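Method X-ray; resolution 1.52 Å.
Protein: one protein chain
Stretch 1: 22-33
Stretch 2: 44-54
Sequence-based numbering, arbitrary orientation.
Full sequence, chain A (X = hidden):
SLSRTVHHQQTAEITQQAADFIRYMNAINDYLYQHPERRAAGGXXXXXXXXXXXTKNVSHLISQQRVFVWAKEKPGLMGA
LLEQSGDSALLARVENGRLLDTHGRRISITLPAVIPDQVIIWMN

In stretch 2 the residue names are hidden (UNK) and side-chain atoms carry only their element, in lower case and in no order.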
ATOM      1  N   ILE A  22       5.523  -3.567   2.478  1.00  7.54           N
ATOM      2  CA  ILE A  22       5.157  -4.721   3.307  1.00  9.36           C
ATOM      3  C   ILE A  22       5.379  -4.380   4.775  1.00  9.74           C
ATOM      4  O   ILE A  22       4.575  -4.768   5.650  1.00 10.53           O
ATOM      5  CB  ILE A  22       5.941  -5.973   2.892  1.00 11.25           C
ATOM      6  CG1 ILE A  22       5.419  -6.445   1.528  1.00 10.98           C
ATOM      7  CG2 ILE A  22       5.757  -7.083   3.919  1.00 11.76           C
ATOM      8  CD1 ILE A  22       6.334  -7.351   0.815  1.00 14.29           C
ATOM      9  N   ARG A  23       6.444  -3.639   5.053  1.00  8.70           N
ATOM     10  CA  ARG A  23       6.762  -3.253   6.439  1.00 10.48           C
ATOM     11  C   ARG A  23       5.669  -2.416   7.050  1.00 10.82           C
ATOM     12  O   ARG A  23       5.247  -2.656   8.231  1.00 11.02           O
ATOM     13  CB  ARG A  23       8.067  -2.467   6.451  1.00 10.90           C
ATOM     14  CG  ARG A  23       8.682  -2.342   7.787  1.00 22.45           C
ATOM     15  CD  ARG A  23      10.126  -1.944   7.608  1.00 15.04           C
ATOM     16  NE  ARG A  23      10.255  -0.617   6.983  1.00 24.06           N
ATOM     17  CZ  ARG A  23      10.843  -0.377   5.797  1.00 14.70           C
ATOM     18  NH1 ARG A  23      11.393  -1.362   5.071  1.00 23.06           N
ATOM     19  NH2 ARG A  23      10.900   0.881   5.364  1.00 24.93           N
ATOM     20  N   TYR A  24       5.216  -1.409   6.299  1.00  9.71           N
ATOM     21  CA  TYR A  24       4.139  -0.533   6.776  1.00 10.25           C
ATOM     22  C   TYR A  24       2.799  -1.259   6.846  1.00  8.95           C
ATOM     23  O   TYR A  24       2.052  -1.122   7.844  1.00  8.72           O
ATOM     24  CB  TYR A  24       4.033   0.755   5.924  1.00 14.08           C
ATOM     25  CG  TYR A  24       5.104   1.772   6.359  1.00 22.67           C
ATOM     26  CD1 TYR A  24       6.376   1.698   5.819  1.00 17.70           C
ATOM     27  CD2 TYR A  24       4.861   2.758   7.344  1.00 16.86           C
ATOM     28  CE1 TYR A  24       7.389   2.566   6.162  1.00 23.73           C
ATOM     29  CE2 TYR A  24       5.911   3.676   7.707  1.00 23.86           C
ATOM     30  CZ  TYR A  24       7.171   3.547   7.093  1.00 18.69           C
ATOM     31  OH  TYR A  24       8.291   4.325   7.403  1.00 24.23           O
ATOM     32  N   MET A  25       2.427  -1.969   5.775  1.00  8.76           N
ATOM     33  CA  MET A  25       1.257  -2.850   5.799  1.00  9.18           C
ATOM     34  C   MET A  25       1.214  -3.709   7.090  1.00  9.21           C
ATOM     35  O   MET A  25       0.215  -3.712   7.825  1.00  7.93           O
ATOM     36  CB  MET A  25       1.248  -3.765   4.552  1.00  9.36           C
ATOM     37  CG  MET A  25       0.116  -4.751   4.604  1.00 13.66           C
ATOM     38  SD  MET A  25       0.006  -5.840   3.087  1.00 11.29           S
ATOM     39  CE  MET A  25       1.448  -6.717   3.234  1.00 16.90           C
ATOM     40  N   ASN A  26       2.287  -4.471   7.346  1.00  8.57           N
ATOM     41  CA  ASN A  26       2.326  -5.359   8.549  1.00  9.65           C
ATOM     42  C   ASN A  26       2.170  -4.553   9.830  1.00  9.47           C
ATOM     43  O   ASN A  26       1.423  -4.942  10.752  1.00  9.85           O
ATOM     44  CB  ASN A  26       3.618  -6.168   8.590  1.00 10.93           C
ATOM     45  CG  ASN A  26       3.541  -7.399   7.741  1.00 12.54           C
ATOM     46  OD1 ASN A  26       2.479  -7.996   7.617  1.00 13.29           O
ATOM     47  ND2 ASN A  26       4.649  -7.765   7.129  1.00 13.14           N
ATOM     48  N   ALA A  27       2.829  -3.406   9.907  1.00  8.90           N
ATOM     49  CA  ALA A  27       2.715  -2.601  11.147  1.00  8.10           C
ATOM     50  C   ALA A  27       1.301  -2.055  11.374  1.00  7.92           C
ATOM     51  O   ALA A  27       0.772  -2.056  12.525  1.00  8.71           O
ATOM     52  CB  ALA A  27       3.717  -1.480  11.137  1.00 11.00           C
ATOM     53  N   ILE A  28       0.681  -1.617  10.287  1.00  7.51           N
ATOM     54  CA  ILE A  28      -0.688  -1.139  10.346  1.00  8.58           C
ATOM     55  C   ILE A  28      -1.680  -2.233  10.675  1.00  9.26           C
ATOM     56  O   ILE A  28      -2.543  -2.077  11.571  1.00  9.29           O
ATOM     57  CB  ILE A  28      -1.032  -0.543   8.955  1.00  8.73           C
ATOM     58  CG1 ILE A  28      -0.277   0.768   8.835  1.00  9.55           C
ATOM     59  CG2 ILE A  28      -2.512  -0.268   8.858  1.00 10.99           C
ATOM     60  CD1 ILE A  28      -0.291   1.389   7.430  1.00  7.85           C
ATOM     61  N   ASN A  29      -1.496  -3.362   9.994  1.00  7.88           N
ATOM     62  CA  ASN A  29      -2.336  -4.536  10.191  1.00  9.85           C
ATOM     63  C   ASN A  29      -2.243  -5.030  11.636  1.00  9.35           C
ATOM     64  O   ASN A  29      -3.257  -5.303  12.292  1.00  9.57           O
ATOM     65  CB  ASN A  29      -1.897  -5.656   9.232  1.00 11.67           C
ATOM     66  CG  ASN A  29      -2.955  -6.684   9.011  1.00 15.09           C
ATOM     67  OD1 ASN A  29      -4.130  -6.378   8.946  1.00 13.97           O
ATOM     68  ND2 ASN A  29      -2.526  -7.923   8.886  1.00 13.26           N
ATOM     69  N   ASP A  30      -1.011  -5.154  12.137  1.00  8.56           N
ATOM     70  CA  ASP A  30      -0.837  -5.631  13.482  1.00 11.76           C
ATOM     71  C   ASP A  30      -1.480  -4.693  14.489  1.00 10.02           C
ATOM     72  O   ASP A  30      -2.160  -5.154  15.411  1.00 10.32           O
ATOM     73  CB  ASP A  30       0.644  -5.806  13.762  1.00 16.06           C
ATOM     74  CG  ASP A  30       1.265  -6.955  12.925  1.00 18.18           C
ATOM     75  OD1 ASP A  30       0.516  -7.658  12.179  1.00 21.43           O
ATOM     76  OD2 ASP A  30       2.485  -7.184  13.001  1.00 21.00           O
ATOM     77  N   TYR A  31      -1.314  -3.378  14.308  1.00  8.48           N
ATOM     78  CA  TYR A  31      -1.902  -2.428  15.268  1.00  7.05           C
ATOM     79  C   TYR A  31      -3.430  -2.558  15.241  1.00  7.37           C
ATOM     80  O   TYR A  31      -4.105  -2.565  16.321  1.00  7.62           O
ATOM     81  CB  TYR A  31      -1.555  -0.961  14.888  1.00  8.36           C
ATOM     82  CG  TYR A  31      -1.999  -0.025  15.966  1.00  8.81           C
ATOM     83  CD1 TYR A  31      -1.187   0.210  17.086  1.00 10.68           C
ATOM     84  CD2 TYR A  31      -3.263   0.601  15.923  1.00  9.77           C
ATOM     85  CE1 TYR A  31      -1.627   1.006  18.144  1.00 11.00           C
ATOM     86  CE2 TYR A  31      -3.716   1.392  16.984  1.00 10.39           C
ATOM     87  CZ  TYR A  31      -2.889   1.610  18.089  1.00 11.59           C
ATOM     88  OH  TYR A  31      -3.308   2.427  19.119  1.00 13.63           O
ATOM     89  N   LEU A  32      -4.026  -2.567  14.048  1.00  7.93           N
ATOM     90  CA  LEU A  32      -5.485  -2.601  14.004  1.00  8.46           C
ATOM     91  C   LEU A  32      -6.048  -3.944  14.441  1.00  7.68           C
ATOM     92  O   LEU A  32      -7.178  -4.007  14.943  1.00  9.45           O
ATOM     93  CB  LEU A  32      -6.004  -2.229  12.604  1.00  8.68           C
ATOM     94  CG  LEU A  32      -5.715  -0.802  12.191  1.00 10.29           C
ATOM     95  CD1 LEU A  32      -6.051  -0.701  10.705  1.00  9.56           C
ATOM     96  CD2 LEU A  32      -6.516   0.172  13.041  1.00  9.64           C
ATOM     97  N   TYR A  33      -5.297  -5.022  14.251  1.00  6.10           N
ATOM     98  CA  TYR A  33      -5.743  -6.317  14.811  1.00  8.13           C
ATOM     99  C   TYR A  33      -5.796  -6.287  16.336  1.00  7.42           C
ATOM    100  O   TYR A  33      -6.687  -6.852  16.974  1.00  8.32           O
ATOM    101  CB  TYR A  33      -4.731  -7.355  14.415  1.00  8.10           C
ATOM    102  CG  TYR A  33      -5.002  -8.785  14.860  1.00  8.68           C
ATOM    103  CD1 TYR A  33      -5.927  -9.608  14.198  1.00  7.78           C
ATOM    104  CD2 TYR A  33      -4.336  -9.316  15.958  1.00  8.23           C
ATOM    105  CE1 TYR A  33      -6.122 -10.924  14.607  1.00  9.93           C
ATOM    106  CE2 TYR A  33      -4.546 -10.644  16.383  1.00  9.92           C
ATOM    107  CZ  TYR A  33      -5.463 -11.398  15.718  1.00  7.54           C
ATOM    108  OH  TYR A  33      -5.670 -12.708  16.128  1.00 12.07           O
ATOM    109  N   UNK A  44      -5.139   8.475   9.983  1.00 10.51           N
ATOM    110  CA  UNK A  44      -3.982   7.607   9.874  1.00  9.33           C
ATOM    111  C   UNK A  44      -3.467   7.240  11.261  1.00 10.33           C
ATOM    112  O   UNK A  44      -3.620   8.011  12.241  1.00 11.55           O
ATOM    113  c   UNK A  44      -2.826   8.351   9.177  1.00  9.37           C
ATOM    114  c   UNK A  44      -2.869   8.504   7.662  1.00 12.17           C
ATOM    115  n   UNK A  44      -4.415   9.282   5.964  1.00  9.92           N
ATOM    116  c   UNK A  44      -3.827   9.548   7.150  1.00 11.36           C
ATOM    117  o   UNK A  44      -4.004  10.619   7.764  1.00 11.98           O
ATOM    118  N   UNK A  45      -2.766   6.099  11.322  1.00  9.99           N
ATOM    119  CA  UNK A  45      -2.065   5.729  12.535  1.00  9.28           C
ATOM    120  C   UNK A  45      -0.792   6.569  12.585  1.00  9.95           C
ATOM    121  O   UNK A  45      -0.284   7.021  11.550  1.00 11.75           O
ATOM    122  c   UNK A  45      -3.863   3.518  13.435  1.00 10.46           C
ATOM    123  c   UNK A  45      -2.314   1.905  12.432  1.00 10.80           C
ATOM    124  c   UNK A  45      -1.693   4.251  12.517  1.00  8.76           C
ATOM    125  c   UNK A  45      -2.854   3.309  12.335  1.00  7.80           C
ATOM    126  N   UNK A  46      -0.237   6.759  13.765  1.00 11.51           N
ATOM    127  CA  UNK A  46       0.955   7.617  13.860  1.00 13.50           C
ATOM    128  C   UNK A  46       2.264   6.860  13.783  1.00 15.19           C
ATOM    129  O   UNK A  46       2.300   5.631  13.885  1.00 14.66           O
ATOM    130  o   UNK A  46       1.124   7.457  16.257  1.00 14.88           O
ATOM    131  c   UNK A  46       0.978   8.396  15.182  1.00 14.61           C
ATOM    132  c   UNK A  46      -0.322   9.235  15.380  1.00 14.60           C
ATOM    133  N   UNK A  47       3.360   7.611  13.626  1.00 17.02           N
ATOM    134  CA  UNK A  47       4.712   7.009  13.643  1.00 17.70           C
ATOM    135  C   UNK A  47       4.991   6.276  14.921  1.00 17.09           C
ATOM    136  O   UNK A  47       5.534   5.146  14.888  1.00 17.50           O
ATOM    137  o   UNK A  47       5.829   8.323  11.992  1.00 37.80           O
ATOM    138  c   UNK A  47       5.792   8.061  13.382  1.00 19.39           C
ATOM    139  N   UNK A  48       4.564   6.838  16.049  1.00 17.38           N
ATOM    140  CA  UNK A  48       4.732   6.120  17.305  1.00 17.35           C
ATOM    141  C   UNK A  48       3.968   4.793  17.312  1.00 16.86           C
ATOM    142  O   UNK A  48       4.512   3.775  17.724  1.00 16.90           O
ATOM    143  c   UNK A  48       4.324   6.971  18.498  1.00 18.15           C
ATOM    144  N   UNK A  49       2.706   4.797  16.862  1.00 15.22           N
ATOM    145  CA  UNK A  49       1.928   3.538  16.821  1.00 14.62           C
ATOM    146  C   UNK A  49       2.536   2.488  15.915  1.00 13.85           C
ATOM    147  O   UNK A  49       2.538   1.295  16.247  1.00 13.82           O
ATOM    148  c   UNK A  49      -0.211   4.649  17.516  1.00 14.08           C
ATOM    149  o   UNK A  49      -1.734   5.594  15.924  1.00 13.48           O
ATOM    150  n   UNK A  49      -2.460   5.365  18.030  1.00 14.92           N
ATOM    151  c   UNK A  49      -1.540   5.237  17.084  1.00 14.54           C
ATOM    152  c   UNK A  49       0.472   3.806  16.458  1.00 14.85           C
ATOM    153  N   UNK A  50       3.069   2.905  14.781  1.00 13.87           N
ATOM    154  CA  UNK A  50       3.684   1.969  13.838  1.00 14.69           C
ATOM    155  C   UNK A  50       5.130   1.569  14.201  1.00 15.39           C
ATOM    156  O   UNK A  50       5.672   0.568  13.701  1.00 14.42           O
ATOM    157  c   UNK A  50       2.266   2.944  11.986  1.00 12.46           C
ATOM    158  c   UNK A  50       2.299   3.318  10.575  1.00 17.49           C
ATOM    159  c   UNK A  50       3.672   2.591  12.453  1.00 15.45           C
ATOM    160  c   UNK A  50       1.246   1.790  12.172  1.00 15.62           C
ATOM    161  N   UNK A  51       5.768   2.377  15.037  1.00 15.50           N
ATOM    162  CA  UNK A  51       7.200   2.188  15.278  1.00 15.58           C
ATOM    163  C   UNK A  51       8.083   2.430  14.071  1.00 16.51           C
ATOM    164  O   UNK A  51       9.195   1.897  13.977  1.00 17.64           O
ATOM    165  N   UNK A  52       7.616   3.255  13.134  1.00 16.22           N
ATOM    166  CA  UNK A  52       8.337   3.497  11.915  1.00 17.14           C
ATOM    167  C   UNK A  52       8.302   5.012  11.690  1.00 18.91           C
ATOM    168  O   UNK A  52       7.311   5.666  12.050  1.00 18.42           O
ATOM    169  c   UNK A  52       9.113   0.744  10.545  1.00 18.31           C
ATOM    170  c   UNK A  52       6.626   0.593   9.890  1.00 17.60           C
ATOM    171  c   UNK A  52       7.687   1.229  10.829  1.00 16.06           C
ATOM    172  c   UNK A  52       7.641   2.764  10.768  1.00 17.27           C
ATOM    173  N   UNK A  53       9.386   5.591  11.147  1.00 20.78           N
ATOM    174  CA  UNK A  53       9.259   7.017  10.937  1.00 22.65           C
ATOM    175  C   UNK A  53       8.434   7.252   9.707  1.00 24.20           C
ATOM    176  O   UNK A  53       7.920   6.300   9.124  1.00 23.05           O
ATOM    177  c   UNK A  53      10.679   5.068  10.648  1.00 22.12           C
ATOM    178  c   UNK A  53      11.354   6.315  10.092  1.00 19.91           C
ATOM    179  c   UNK A  53      10.703   7.476  10.678  1.00 23.57           C
ATOM    180  N   UNK A  54       8.305   8.525   9.340  1.00 25.35           N
ATOM    181  CA  UNK A  54       7.675   8.956   8.104  1.00 27.15           C
ATOM    182  C   UNK A  54       8.285   8.296   6.862  1.00 29.16           C
ATOM    183  O   UNK A  54       9.487   7.991   6.800  1.00 30.15           O
ATOM    184  c   UNK A  54       7.754  10.482   7.986  1.00 27.67           C
TER

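Position 44 carries three carbons in a row, the third bearing one oxygen and one nitrogen, and touches nothing on stretch 1. The terminal amide is that of a glutamine, and Q44 lies in the extended segment before the short helix.

At position 45, four carbons forked at the second reach Y31, I28 and L32: a leucine. L45 points toward the long helix, where its CD1 lies 3.8 Å from CD2 of Y31 and 4.2 Å from CG2 of I28, while its CD2 comes within 4.3 Å of CD2 of L32.

At position 46 the first carbon bears one oxygen and one further carbon, too far away to meet stretch 1. This branching at the first carbon defines threonine, and T46 is the N-cap of the helix that follows. Its OG1 accepts a hydrogen bond from the backbone N of position 49 at 3.2 Å, satisfying an amide that has no helical carbonyl to pair with.

Position 47 shows one carbon and then one oxygen, without contacting stretch 1, a serine. S47 opens the helix; its OG makes a weak hydrogen bond to the backbone O of position 52 at 3.0 Å. Position 48 has a single carbon, remote from stretch 1, and is alanine; A48 is exposed.

Position 49 again has three carbons with an oxygen and a nitrogen on the third, and its first carbon sits over one face of the Y31 ring; it is glutamine. The CB of Q49 is 4.2 Å from the centroid of the Y31 ring, in a CH-pi contact. Its OE1 accepts from T46 N at 2.9 Å, returning the capping bond and closing a reciprocal pair. Although Q49 NE2 is 3.2 Å from Y31 OH, the angle is too poor for a hydrogen bond.

At position 50, four carbons forked at the second meet Y24, A27 and I28: another leucine. The CB of L50 points sideways, but the side-chain end comes nearer: CD2 packs 3.8 Å from CG1 of I28 and 4.2 Å from CB of A27, and CD1 approaches CD2 of Y24 at 4.2 Å.

Position 51 has no side-chain atoms and is glycine. G51 leaves the helix with positive phi, a conformation that glycine adopts readily.

Position 52, with four carbons forked at the second, covers a face of the Y24 ring and touches A27; it is leucine. L52 points toward the helix and sets CD1 3.8 Å from the Y24 ring centroid; the same CD1 is 3.8 Å from CB of A27.

Position 53 has three carbons closing a ring onto the backbone N, and its backbone O meets Y24 OH, hence proline by its ring. The O of P53 accepts a 2.6 Å hydrogen bond from Y24 OH. Position 54 has one carbon and is alanine; the CB of A54 points away.

The contact is chiefly apolar. L45, L50 and L52 pack along one side of the helix, where the backbones come closest at A27, its CA lying 5.4 Å from the CA of L50. Y31 and Y24 extend this surface, and the Y24 hydroxyl adds the sole hydrogen bond between the stretches.

Stretch 2, residues 44-54: QLTSAQLGLPA
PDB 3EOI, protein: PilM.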